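Aminopeptidase N (Francisella tularensis subsp. tularensis, PDB 5DLL) probably removes N-terminal amino acids, alanine by preference, from intracellular peptides as a zinc-dependent aminopeptidase of the M1 family. Local coordinates at residues Lys414-Tyr419 against Asp431-Ala436; Lys163-Leu168 against Ala203-Ser208; Ala363-Asp368 against Ser455-Ile460. One frame throughout, in Å; residues are numbered along the deposited sequence.

Contact 1 (414-419 with 431-436) and contact 3 (363-368 with 455-460) involve the M1 peptidase domain, whereas contact 2 (163-168 with 203-208) pairs strand 166-169, of the M1 N-terminal domain region, with strand 201-204. Contact 1 is the one near the metal: the Tyr419 side chain is about 13 Å from the zinc ion, bound by His309, His313 and Glu332. Contact 3 brings 455-460 to helix 349-369, and all of contact 1 falls within the chain between its two segments. The centres of contacts 1 and 3 are about 27 Å apart, their nearest atoms about 14 Å. Contact 2 lies about 41 Å from contact 1 and about 47 Å from contact 3, centre to centre.

Contact 1: residues Lys414-Tyr419 against Asp431-Ala436; sequences KGMKLY and DDFVNA
The Tyr419 ring receives the edge of Phe433 over one face, in a T-shaped stack with the planes at 78° and the centroids 5.4 Å apart. Phe433 CD1 is the atom that points in, 3.8 Å from Tyr419 CD1 and displaced toward the rim of the tyrosine ring. Near the plane of that ring, at its edge, lie the methyl of Ala436 and, more distantly, the carbonyl oxygen of Asp432. Toward segment 414-419 the Phe433 ring presents its edge: Tyr419 CE1 lies in its plane, and Met416 SD, 4.0 Å from Phe433 CE1, makes a Met-aromatic contact of the edge type. Met416 starts out pointing away from the other helix, but bends at chi2 and chi3 bring its sulfur back to the ring.

Helices 390-423 and 430-439 are consecutive in the M1 peptidase domain, joined through the short strand 427-428; the axes of the two segments approach to 8.9 Å at 125°. They come nearest at Tyr419 and Ala436, where the Ala436 methyl CB sits 3.7 Å from Tyr419 CA. Tyr419 CG lies anti to the backbone N (chi1 177°), which carries the ring across to Phe433. Gly415, one turn earlier, passes its CA 3.9 Å from Ala436 O, and Leu418 CD2 touches the same oxygen at 3.6 Å. Leu330 of helix 328-346, the helix bearing the zinc ligand Glu332, touches both aromatic side chains, and Leu334 adds to the packing round Phe433.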
ATOM      1  N   LYS A 414     -23.778  -1.409  10.202  1.00 50.91           N
ATOM      2  CA  LYS A 414     -24.941  -0.508  10.273  1.00 55.50           C
ATOM      3  C   LYS A 414     -24.596   0.885   9.735  1.00 51.24           C
ATOM      4  O   LYS A 414     -25.427   1.537   9.099  1.00 50.01           O
ATOM      5  CB  LYS A 414     -25.452  -0.363  11.714  1.00 58.40           C
ATOM      6  CG  LYS A 414     -26.344  -1.483  12.223  1.00 58.66           C
ATOM      7  CD  LYS A 414     -26.837  -1.146  13.625  1.00 66.19           C
ATOM      8  CE  LYS A 414     -27.758  -2.215  14.195  1.00 77.77           C
ATOM      9  NZ  LYS A 414     -27.049  -3.483  14.522  1.00 81.26           N
ATOM     10  N   GLY A 415     -23.378   1.338  10.019  1.00 49.82           N
ATOM     11  CA  GLY A 415     -22.893   2.629   9.545  1.00 47.72           C
ATOM     12  C   GLY A 415     -22.575   2.654   8.061  1.00 46.68           C
ATOM     13  O   GLY A 415     -22.791   3.672   7.403  1.00 47.97           O
ATOM     14  N   MET A 416     -22.045   1.546   7.535  1.00 44.17           N
ATOM     15  CA  MET A 416     -21.821   1.398   6.089  1.00 42.44           C
ATOM     16  C   MET A 416     -23.158   1.375   5.360  1.00 47.09           C
ATOM     17  O   MET A 416     -23.345   2.076   4.368  1.00 48.37           O
ATOM     18  CB  MET A 416     -21.070   0.103   5.769  1.00 40.29           C
ATOM     19  CG  MET A 416     -19.665   0.016   6.336  1.00 41.84           C
ATOM     20  SD  MET A 416     -18.564   1.290   5.702  1.00 45.96           S
ATOM     21  CE  MET A 416     -18.557   0.893   3.953  1.00 51.46           C
ATOM     22  N   LYS A 417     -24.075   0.550   5.864  1.00 50.44           N
ATOM     23  CA  LYS A 417     -25.435   0.450   5.337  1.00 55.04           C
ATOM     24  C   LYS A 417     -26.069   1.841   5.159  1.00 54.19           C
ATOM     25  O   LYS A 417     -26.624   2.140   4.098  1.00 53.05           O
ATOM     26  CB  LYS A 417     -26.281  -0.421   6.280  1.00 62.43           C
ATOM     27  CG  LYS A 417     -27.715  -0.681   5.835  1.00 81.15           C
ATOM     28  CD  LYS A 417     -27.838  -1.935   4.984  1.00 87.03           C
ATOM     29  CE  LYS A 417     -29.290  -2.209   4.622  1.00 86.67           C
ATOM     30  NZ  LYS A 417     -29.469  -3.547   3.995  1.00 85.88           N
ATOM     31  N   LEU A 418     -25.967   2.681   6.190  1.00 50.57           N
ATOM     32  CA  LEU A 418     -26.530   4.038   6.156  1.00 50.87           C
ATOM     33  C   LEU A 418     -25.730   4.976   5.253  1.00 48.31           C
ATOM     34  O   LEU A 418     -26.302   5.830   4.577  1.00 54.07           O
ATOM     35  CB  LEU A 418     -26.598   4.632   7.568  1.00 51.09           C
ATOM     36  CG  LEU A 418     -27.350   5.966   7.697  1.00 53.53           C
ATOM     37  CD1 LEU A 418     -28.825   5.789   7.364  1.00 51.35           C
ATOM     38  CD2 LEU A 418     -27.176   6.566   9.085  1.00 51.49           C
ATOM     39  N   TYR A 419     -24.410   4.824   5.262  1.00 45.95           N
ATOM     40  CA  TYR A 419     -23.521   5.619   4.416  1.00 47.91           C
ATOM     41  C   TYR A 419     -23.929   5.552   2.943  1.00 44.53           C
ATOM     42  O   TYR A 419     -23.995   6.580   2.278  1.00 40.70           O
ATOM     43  CB  TYR A 419     -22.069   5.156   4.600  1.00 48.82           C
ATOM     44  CG  TYR A 419     -21.048   5.848   3.717  1.00 50.41           C
ATOM     45  CD1 TYR A 419     -20.665   7.167   3.958  1.00 55.65           C
ATOM     46  CD2 TYR A 419     -20.443   5.172   2.655  1.00 50.74           C
ATOM     47  CE1 TYR A 419     -19.721   7.799   3.157  1.00 51.03           C
ATOM     48  CE2 TYR A 419     -19.497   5.793   1.852  1.00 50.64           C
ATOM     49  CZ  TYR A 419     -19.140   7.107   2.105  1.00 51.78           C
ATOM     50  OH  TYR A 419     -18.204   7.726   1.307  1.00 48.55           O
ATOM     51  N   ASP A 431     -16.389  14.121   6.847  1.00 51.04           N
ATOM     52  CA  ASP A 431     -17.398  14.376   7.874  1.00 52.71           C
ATOM     53  C   ASP A 431     -18.702  13.633   7.594  1.00 54.32           C
ATOM     54  O   ASP A 431     -19.373  13.196   8.527  1.00 61.42           O
ATOM     55  CB  ASP A 431     -17.660  15.881   8.035  1.00 55.09           C
ATOM     56  CG  ASP A 431     -16.660  16.552   8.972  1.00 65.18           C
ATOM     57  OD1 ASP A 431     -15.465  16.177   8.952  1.00 63.03           O
ATOM     58  OD2 ASP A 431     -17.075  17.452   9.736  1.00 70.10           O
ATOM     59  N   ASP A 432     -19.062  13.487   6.319  1.00 53.90           N
ATOM     60  CA  ASP A 432     -20.260  12.723   5.943  1.00 52.56           C
ATOM     61  C   ASP A 432     -20.168  11.240   6.343  1.00 46.15           C
ATOM     62  O   ASP A 432     -21.177  10.624   6.694  1.00 46.49           O
ATOM     63  CB  ASP A 432     -20.537  12.841   4.436  1.00 53.71           C
ATOM     64  CG  ASP A 432     -20.954  14.246   4.017  1.00 51.25           C
ATOM     65  OD1 ASP A 432     -21.824  14.846   4.684  1.00 46.51           O
ATOM     66  OD2 ASP A 432     -20.418  14.745   3.002  1.00 50.58           O
ATOM     67  N   PHE A 433     -18.963  10.676   6.288  1.00 41.11           N
ATOM     68  CA  PHE A 433     -18.739   9.279   6.658  1.00 42.33           C
ATOM     69  C   PHE A 433     -18.901   9.085   8.158  1.00 43.14           C
ATOM     70  O   PHE A 433     -19.567   8.153   8.603  1.00 46.49           O
ATOM     71  CB  PHE A 433     -17.340   8.821   6.220  1.00 47.03           C
ATOM     72  CG  PHE A 433     -16.998   7.410   6.637  1.00 44.67           C
ATOM     73  CD1 PHE A 433     -17.490   6.324   5.928  1.00 39.67           C
ATOM     74  CD2 PHE A 433     -16.178   7.172   7.736  1.00 43.62           C
ATOM     75  CE1 PHE A 433     -17.178   5.029   6.311  1.00 42.96           C
ATOM     76  CE2 PHE A 433     -15.857   5.879   8.120  1.00 42.25           C
ATOM     77  CZ  PHE A 433     -16.355   4.805   7.404  1.00 40.26           C
ATOM     78  N   VAL A 434     -18.295   9.982   8.928  1.00 46.46           N
ATOM     79  CA  VAL A 434     -18.372   9.933  10.385  1.00 47.60           C
ATOM     80  C   VAL A 434     -19.810  10.137  10.871  1.00 48.31           C
ATOM     81  O   VAL A 434     -20.227   9.508  11.835  1.00 47.46           O
ATOM     82  CB  VAL A 434     -17.446  10.988  11.029  1.00 49.47           C
ATOM     83  CG1 VAL A 434     -17.638  11.034  12.541  1.00 53.31           C
ATOM     84  CG2 VAL A 434     -15.992  10.694  10.688  1.00 48.76           C
ATOM     85  N   ASN A 435     -20.559  11.011  10.202  1.00 51.06           N
ATOM     86  CA  ASN A 435     -21.957  11.252  10.558  1.00 51.42           C
ATOM     87  C   ASN A 435     -22.822  10.003  10.384  1.00 51.10           C
ATOM     88  O   ASN A 435     -23.617   9.677  11.260  1.00 54.40           O
ATOM     89  CB  ASN A 435     -22.540  12.412   9.739  1.00 51.94           C
ATOM     90  CG  ASN A 435     -21.959  13.763  10.127  1.00 51.85           C
ATOM     91  OD1 ASN A 435     -21.377  13.930  11.201  1.00 51.24           O
ATOM     92  ND2 ASN A 435     -22.118  14.739   9.248  1.00 55.00           N
ATOM     93  N   ALA A 436     -22.655   9.303   9.263  1.00 52.79           N
ATOM     94  CA  ALA A 436     -23.395   8.063   8.993  1.00 54.10           C
ATOM     95  C   ALA A 436     -23.053   6.978  10.013  1.00 55.62           C
ATOM     96  O   ALA A 436     -23.919   6.226  10.467  1.00 48.35           O
ATOM     97  CB  ALA A 436     -23.095   7.566   7.586  1.00 51.68           C
TER

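Contact 2: residues Lys163-Leu168 against Ala203-Ser208; sequences KYPIIL and AGDLAS
Ile166 and Gly204 are a hydrogen-bonded pair of an antiparallel ladder, joining edge strand 166-169 to strand 201-204 in a four-stranded sheet. Two backbone bonds close the pair: Ile166 N to Gly204 O at 3.0 Å and Gly204 N to Ile166 O at 2.9 Å, with N-H...O angles of 152° and 155°. Ile166 O also takes a CA-H...O contact from Ala203 CA at 3.1 Å, so one carbonyl meets two neighbouring residues of the opposite strand. The next pair, Ile167 with Ala203, is non-hydrogen-bonded, and the ladder continues through a backbone bond between Leu168 and Val202.

Apolar contacts lie on both faces of the ladder. On one, Ile167 CG2 packs against the Ala203 methyl CB, 3.8 Å away; Ile167 CG1 takes the crowded position between backbone N and carbonyl carbon (chi1 44°), while CG2 is the branch turned to the alanine. On the other, Ile166 CG1 runs beside the Leu206 backbone and side chain, and Tyr226 of strand 220-227 touches both residues. That strand belongs to the next sheet, which the chain enters at 207 after leaving this one.

Aromatic and ring contacts gather at the loop end. The Tyr164 ring brings its edge to Gly204 CA, 3.8 Å from Tyr164 CD1, while the CB of its own neighbour Lys163 lies over one face. Its hydroxyl is hydrogen-bonded to Lys123, and Phe128 meets the ring at a slant. Pro165 crosses Asp205 obliquely, its CG near the carboxylate OD1, and Pro165 CD rests 3.3 Å from Gly204 O, the same oxygen that accepts the Ile166 N-H.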
ATOM      1  N   LYS A 163      -6.677  -4.387 -36.346  1.00 59.87           N
ATOM      2  CA  LYS A 163      -5.747  -3.904 -35.326  1.00 61.97           C
ATOM      3  C   LYS A 163      -6.356  -3.785 -33.925  1.00 58.40           C
ATOM      4  O   LYS A 163      -5.646  -3.968 -32.932  1.00 55.27           O
ATOM      5  CB  LYS A 163      -5.155  -2.556 -35.747  1.00 68.58           C
ATOM      6  CG  LYS A 163      -4.247  -2.643 -36.965  1.00 76.14           C
ATOM      7  CD  LYS A 163      -3.482  -1.352 -37.212  1.00 75.80           C
ATOM      8  CE  LYS A 163      -4.388  -0.256 -37.747  1.00 78.08           C
ATOM      9  NZ  LYS A 163      -3.622   0.966 -38.115  1.00 75.00           N
ATOM     10  N   TYR A 164      -7.652  -3.477 -33.842  1.00 49.65           N
ATOM     11  CA  TYR A 164      -8.303  -3.236 -32.551  1.00 48.07           C
ATOM     12  C   TYR A 164      -9.599  -4.033 -32.404  1.00 46.60           C
ATOM     13  O   TYR A 164     -10.688  -3.458 -32.326  1.00 45.37           O
ATOM     14  CB  TYR A 164      -8.554  -1.734 -32.365  1.00 50.42           C
ATOM     15  CG  TYR A 164      -7.323  -0.908 -32.650  1.00 56.38           C
ATOM     16  CD1 TYR A 164      -6.220  -0.958 -31.803  1.00 57.93           C
ATOM     17  CD2 TYR A 164      -7.244  -0.105 -33.786  1.00 57.03           C
ATOM     18  CE1 TYR A 164      -5.077  -0.222 -32.067  1.00 56.68           C
ATOM     19  CE2 TYR A 164      -6.107   0.635 -34.056  1.00 57.82           C
ATOM     20  CZ  TYR A 164      -5.027   0.570 -33.195  1.00 58.41           C
ATOM     21  OH  TYR A 164      -3.898   1.308 -33.462  1.00 75.44           O
ATOM     22  N   PRO A 165      -9.486  -5.372 -32.357  1.00 48.98           N
ATOM     23  CA  PRO A 165     -10.690  -6.202 -32.219  1.00 50.37           C
ATOM     24  C   PRO A 165     -11.332  -6.093 -30.830  1.00 49.81           C
ATOM     25  O   PRO A 165     -12.533  -6.346 -30.678  1.00 45.52           O
ATOM     26  CB  PRO A 165     -10.175  -7.625 -32.485  1.00 50.52           C
ATOM     27  CG  PRO A 165      -8.711  -7.576 -32.192  1.00 52.82           C
ATOM     28  CD  PRO A 165      -8.260  -6.180 -32.511  1.00 49.76           C
ATOM     29  N   ILE A 166     -10.533  -5.729 -29.831  1.00 43.57           N
ATOM     30  CA  ILE A 166     -11.027  -5.544 -28.475  1.00 43.57           C
ATOM     31  C   ILE A 166     -11.193  -4.053 -28.239  1.00 42.03           C
ATOM     32  O   ILE A 166     -10.211  -3.314 -28.253  1.00 43.04           O
ATOM     33  CB  ILE A 166     -10.053  -6.149 -27.438  1.00 43.98           C
ATOM     34  CG1 ILE A 166      -9.905  -7.664 -27.659  1.00 45.16           C
ATOM     35  CG2 ILE A 166     -10.499  -5.839 -26.013  1.00 43.23           C
ATOM     36  CD1 ILE A 166     -11.202  -8.449 -27.620  1.00 40.67           C
ATOM     37  N   ILE A 167     -12.436  -3.619 -28.040  1.00 40.33           N
ATOM     38  CA  ILE A 167     -12.745  -2.204 -27.806  1.00 43.00           C
ATOM     39  C   ILE A 167     -13.638  -2.060 -26.572  1.00 44.23           C
ATOM     40  O   ILE A 167     -14.834  -2.349 -26.617  1.00 45.22           O
ATOM     41  CB  ILE A 167     -13.381  -1.528 -29.050  1.00 48.05           C
ATOM     42  CG1 ILE A 167     -14.450  -2.415 -29.701  1.00 45.09           C
ATOM     43  CG2 ILE A 167     -12.305  -1.209 -30.085  1.00 48.80           C
ATOM     44  CD1 ILE A 167     -15.213  -1.724 -30.811  1.00 44.07           C
ATOM     45  N   LEU A 168     -13.037  -1.616 -25.467  1.00 43.35           N
ATOM     46  CA  LEU A 168     -13.677  -1.662 -24.157  1.00 41.32           C
ATOM     47  C   LEU A 168     -13.858  -0.283 -23.541  1.00 39.49           C
ATOM     48  O   LEU A 168     -13.119   0.651 -23.845  1.00 35.66           O
ATOM     49  CB  LEU A 168     -12.843  -2.513 -23.199  1.00 42.96           C
ATOM     50  CG  LEU A 168     -12.306  -3.846 -23.721  1.00 46.17           C
ATOM     51  CD1 LEU A 168     -11.527  -4.541 -22.617  1.00 48.87           C
ATOM     52  CD2 LEU A 168     -13.427  -4.734 -24.241  1.00 45.98           C
ATOM     53  N   ALA A 203      -8.443  -0.142 -26.345  1.00 41.18           N
ATOM     54  CA  ALA A 203      -8.622  -0.759 -27.658  1.00 43.29           C
ATOM     55  C   ALA A 203      -7.318  -1.394 -28.128  1.00 40.29           C
ATOM     56  O   ALA A 203      -6.280  -0.731 -28.164  1.00 36.93           O
ATOM     57  CB  ALA A 203      -9.103   0.270 -28.667  1.00 49.19           C
ATOM     58  N   GLY A 204      -7.372  -2.673 -28.492  1.00 38.85           N
ATOM     59  CA  GLY A 204      -6.173  -3.389 -28.915  1.00 40.71           C
ATOM     60  C   GLY A 204      -6.415  -4.808 -29.372  1.00 41.73           C
ATOM     61  O   GLY A 204      -7.551  -5.279 -29.405  1.00 45.76           O
ATOM     62  N   ASP A 205      -5.327  -5.479 -29.734  1.00 45.95           N
ATOM     63  CA  ASP A 205      -5.341  -6.903 -30.058  1.00 52.23           C
ATOM     64  C   ASP A 205      -4.891  -7.682 -28.810  1.00 54.18           C
ATOM     65  O   ASP A 205      -3.698  -7.928 -28.602  1.00 59.61           O
ATOM     66  CB  ASP A 205      -4.411  -7.158 -31.253  1.00 56.60           C
ATOM     67  CG  ASP A 205      -4.589  -8.534 -31.870  1.00 58.71           C
ATOM     68  OD1 ASP A 205      -5.299  -9.382 -31.290  1.00 60.35           O
ATOM     69  OD2 ASP A 205      -4.002  -8.765 -32.951  1.00 54.78           O
ATOM     70  N   LEU A 206      -5.859  -8.052 -27.973  1.00 56.11           N
ATOM     71  CA  LEU A 206      -5.573  -8.665 -26.675  1.00 52.71           C
ATOM     72  C   LEU A 206      -6.225 -10.029 -26.515  1.00 50.45           C
ATOM     73  O   LEU A 206      -7.390 -10.218 -26.875  1.00 51.67           O
ATOM     74  CB  LEU A 206      -6.057  -7.754 -25.544  1.00 50.60           C
ATOM     75  CG  LEU A 206      -5.332  -6.414 -25.399  1.00 55.10           C
ATOM     76  CD1 LEU A 206      -6.032  -5.542 -24.370  1.00 55.10           C
ATOM     77  CD2 LEU A 206      -3.869  -6.615 -25.027  1.00 54.63           C
ATOM     78  N   ALA A 207      -5.459 -10.972 -25.966  1.00 49.98           N
ATOM     79  CA  ALA A 207      -5.992 -12.255 -25.515  1.00 50.86           C
ATOM     80  C   ALA A 207      -6.821 -12.047 -24.248  1.00 53.80           C
ATOM     81  O   ALA A 207      -6.746 -10.994 -23.608  1.00 55.28           O
ATOM     82  CB  ALA A 207      -4.862 -13.238 -25.253  1.00 49.69           C
ATOM     83  N   SER A 208      -7.602 -13.058 -23.882  1.00 59.57           N
ATOM     84  CA  SER A 208      -8.508 -12.940 -22.746  1.00 51.63           C
ATOM     85  C   SER A 208      -8.727 -14.253 -22.001  1.00 53.54           C
ATOM     86  O   SER A 208      -8.645 -15.333 -22.583  1.00 57.45           O
ATOM     87  CB  SER A 208      -9.860 -12.399 -23.220  1.00 47.67           C
ATOM     88  OG  SER A 208     -10.480 -13.291 -24.131  1.00 42.71           O
TER

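Contact 3: residues Ala363-Asp368 against Ser455-Ile460; sequences AQFAED and SGTPNI
Helix 349-369 of the M1 peptidase domain packs against 455-460, which leads into the Ig-like fold; there Thr457 meets Phe365 in a CH-pi contact. The threonine methyl CG2 stands 3.7 Å from the Phe365 ring centroid, 17° off the ring normal, over the side of the ring bearing CE1 and CZ. Thr457 OG1 lies over the same face nearer the ring's root, 3.5 Å from Phe365 CD1. Thr457 OG1 lies beside the backbone N (chi1 -57°) and CG2 anti to that N, and this rotation lays both branches against the ring.

One turn on, Asp368 packs its carboxylate against the Gly456 backbone, with Asp368 OD2 3.5 Å from Gly456 C. The same oxygen accepts a hydrogen bond from Gln364 NE2 at 2.9 Å, reached from above the carboxylate plane, 68° out of it; Gln364 NE2 is also bonded to Thr391 OG1. Gly456 has a positive phi, at which a side chain would press on the carbonyl oxygen of Ser455. The chain continues as strand 459-467, paired with strand 545-547, whose Lys545 touches both Phe365 and Thr457: the packing of a catalytic-domain helix against the start of the Ig-like fold, as in M1 aminopeptidases.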
ATOM      1  N   ALA A 363       7.244   4.412   8.610  1.00 53.96           N
ATOM      2  CA  ALA A 363       7.128   5.517   7.652  1.00 50.21           C
ATOM      3  C   ALA A 363       6.214   6.647   8.117  1.00 46.67           C
ATOM      4  O   ALA A 363       6.568   7.820   7.998  1.00 52.12           O
ATOM      5  CB  ALA A 363       6.647   4.989   6.310  1.00 47.22           C
ATOM      6  N   GLN A 364       5.041   6.296   8.635  1.00 42.79           N
ATOM      7  CA  GLN A 364       4.028   7.296   8.976  1.00 45.25           C
ATOM      8  C   GLN A 364       4.490   8.163  10.141  1.00 52.67           C
ATOM      9  O   GLN A 364       4.429   9.391  10.069  1.00 55.84           O
ATOM     10  CB  GLN A 364       2.692   6.626   9.303  1.00 42.64           C
ATOM     11  CG  GLN A 364       1.474   7.525   9.144  1.00 39.20           C
ATOM     12  CD  GLN A 364       1.341   8.551  10.253  1.00 41.10           C
ATOM     13  OE1 GLN A 364       1.493   8.235  11.434  1.00 49.93           O
ATOM     14  NE2 GLN A 364       1.053   9.792   9.878  1.00 39.11           N
ATOM     15  N   PHE A 365       4.947   7.517  11.209  1.00 54.11           N
ATOM     16  CA  PHE A 365       5.540   8.221  12.346  1.00 51.79           C
ATOM     17  C   PHE A 365       6.719   9.079  11.893  1.00 52.11           C
ATOM     18  O   PHE A 365       6.877  10.208  12.358  1.00 55.34           O
ATOM     19  CB  PHE A 365       5.995   7.223  13.421  1.00 52.89           C
ATOM     20  CG  PHE A 365       4.890   6.745  14.341  1.00 52.03           C
ATOM     21  CD1 PHE A 365       3.543   6.862  13.999  1.00 47.71           C
ATOM     22  CD2 PHE A 365       5.212   6.142  15.553  1.00 51.94           C
ATOM     23  CE1 PHE A 365       2.553   6.408  14.854  1.00 45.50           C
ATOM     24  CE2 PHE A 365       4.224   5.688  16.409  1.00 46.80           C
ATOM     25  CZ  PHE A 365       2.894   5.820  16.059  1.00 45.72           C
ATOM     26  N   ALA A 366       7.533   8.545  10.981  1.00 54.69           N
ATOM     27  CA  ALA A 366       8.684   9.278  10.437  1.00 56.37           C
ATOM     28  C   ALA A 366       8.262  10.506   9.630  1.00 63.49           C
ATOM     29  O   ALA A 366       8.945  11.533   9.655  1.00 65.16           O
ATOM     30  CB  ALA A 366       9.550   8.360   9.581  1.00 52.96           C
ATOM     31  N   GLU A 367       7.143  10.389   8.913  1.00 64.22           N
ATOM     32  CA  GLU A 367       6.576  11.506   8.157  1.00 55.02           C
ATOM     33  C   GLU A 367       5.997  12.589   9.074  1.00 55.62           C
ATOM     34  O   GLU A 367       6.145  13.780   8.795  1.00 71.39           O
ATOM     35  CB  GLU A 367       5.497  10.999   7.198  1.00 55.46           C
ATOM     36  CG  GLU A 367       4.955  12.055   6.244  1.00 60.47           C
ATOM     37  CD  GLU A 367       4.134  11.455   5.118  1.00 60.54           C
ATOM     38  OE1 GLU A 367       3.167  10.716   5.406  1.00 56.87           O
ATOM     39  OE2 GLU A 367       4.456  11.727   3.944  1.00 64.32           O
ATOM     40  N   ASP A 368       5.342  12.178  10.159  1.00 52.95           N
ATOM     41  CA  ASP A 368       4.777  13.123  11.127  1.00 56.65           C
ATOM     42  C   ASP A 368       5.853  13.786  11.998  1.00 66.22           C
ATOM     43  O   ASP A 368       5.589  14.812  12.630  1.00 79.30           O
ATOM     44  CB  ASP A 368       3.722  12.442  12.015  1.00 60.08           C
ATOM     45  CG  ASP A 368       2.313  12.473  11.412  1.00 64.61           C
ATOM     46  OD1 ASP A 368       2.071  13.189  10.410  1.00 75.33           O
ATOM     47  OD2 ASP A 368       1.436  11.774  11.965  1.00 56.03           O
ATOM     48  N   SER A 455      -2.476  17.176  13.047  1.00 68.78           N
ATOM     49  CA  SER A 455      -1.244  16.569  12.551  1.00 69.90           C
ATOM     50  C   SER A 455      -0.419  15.998  13.708  1.00 68.58           C
ATOM     51  O   SER A 455      -0.656  16.325  14.872  1.00 70.52           O
ATOM     52  CB  SER A 455      -0.431  17.617  11.792  1.00 69.94           C
ATOM     53  OG  SER A 455       0.746  17.063  11.234  1.00 76.31           O
ATOM     54  N   GLY A 456       0.536  15.133  13.380  1.00 67.65           N
ATOM     55  CA  GLY A 456       1.468  14.597  14.370  1.00 69.06           C
ATOM     56  C   GLY A 456       1.007  13.349  15.106  1.00 67.79           C
ATOM     57  O   GLY A 456      -0.190  13.061  15.182  1.00 65.13           O
ATOM     58  N   THR A 457       1.985  12.624  15.652  1.00 69.35           N
ATOM     59  CA  THR A 457       1.769  11.405  16.427  1.00 64.48           C
ATOM     60  C   THR A 457       1.532  11.764  17.893  1.00 68.15           C
ATOM     61  O   THR A 457       2.358  12.450  18.493  1.00 74.86           O
ATOM     62  CB  THR A 457       3.014  10.496  16.360  1.00 63.94           C
ATOM     63  OG1 THR A 457       3.323  10.194  14.994  1.00 71.77           O
ATOM     64  CG2 THR A 457       2.792   9.198  17.126  1.00 64.89           C
ATOM     65  N   PRO A 458       0.407  11.312  18.479  1.00 71.68           N
ATOM     66  CA  PRO A 458       0.226  11.526  19.922  1.00 71.79           C
ATOM     67  C   PRO A 458       1.066  10.578  20.795  1.00 74.90           C
ATOM     68  O   PRO A 458       1.216   9.398  20.468  1.00 70.58           O
ATOM     69  CB  PRO A 458      -1.276  11.275  20.144  1.00 70.31           C
ATOM     70  CG  PRO A 458      -1.895  11.223  18.787  1.00 69.81           C
ATOM     71  CD  PRO A 458      -0.815  10.792  17.842  1.00 71.17           C
ATOM     72  N   ASN A 459       1.605  11.113  21.889  1.00 76.01           N
ATOM     73  CA  ASN A 459       2.368  10.336  22.864  1.00 75.79           C
ATOM     74  C   ASN A 459       1.515  10.057  24.096  1.00 74.84           C
ATOM     75  O   ASN A 459       0.987  10.986  24.708  1.00 73.03           O
ATOM     76  CB  ASN A 459       3.622  11.102  23.287  1.00 77.11           C
ATOM     77  CG  ASN A 459       4.580  11.331  22.140  1.00 79.03           C
ATOM     78  OD1 ASN A 459       5.342  10.441  21.764  1.00 85.23           O
ATOM     79  ND2 ASN A 459       4.556  12.533  21.582  1.00 82.04           N
ATOM     80  N   ILE A 460       1.388   8.783  24.464  1.00 69.85           N
ATOM     81  CA  ILE A 460       0.563   8.394  25.606  1.00 72.88           C
ATOM     82  C   ILE A 460       1.438   8.015  26.801  1.00 76.37           C
ATOM     83  O   ILE A 460       2.171   7.023  26.760  1.00 73.99           O
ATOM     84  CB  ILE A 460      -0.374   7.216  25.265  1.00 70.46           C
ATOM     85  CG1 ILE A 460      -1.091   7.452  23.926  1.00 71.26           C
ATOM     86  CG2 ILE A 460      -1.381   6.991  26.387  1.00 66.01           C
ATOM     87  CD1 ILE A 460      -1.938   8.707  23.869  1.00 73.37           C
TER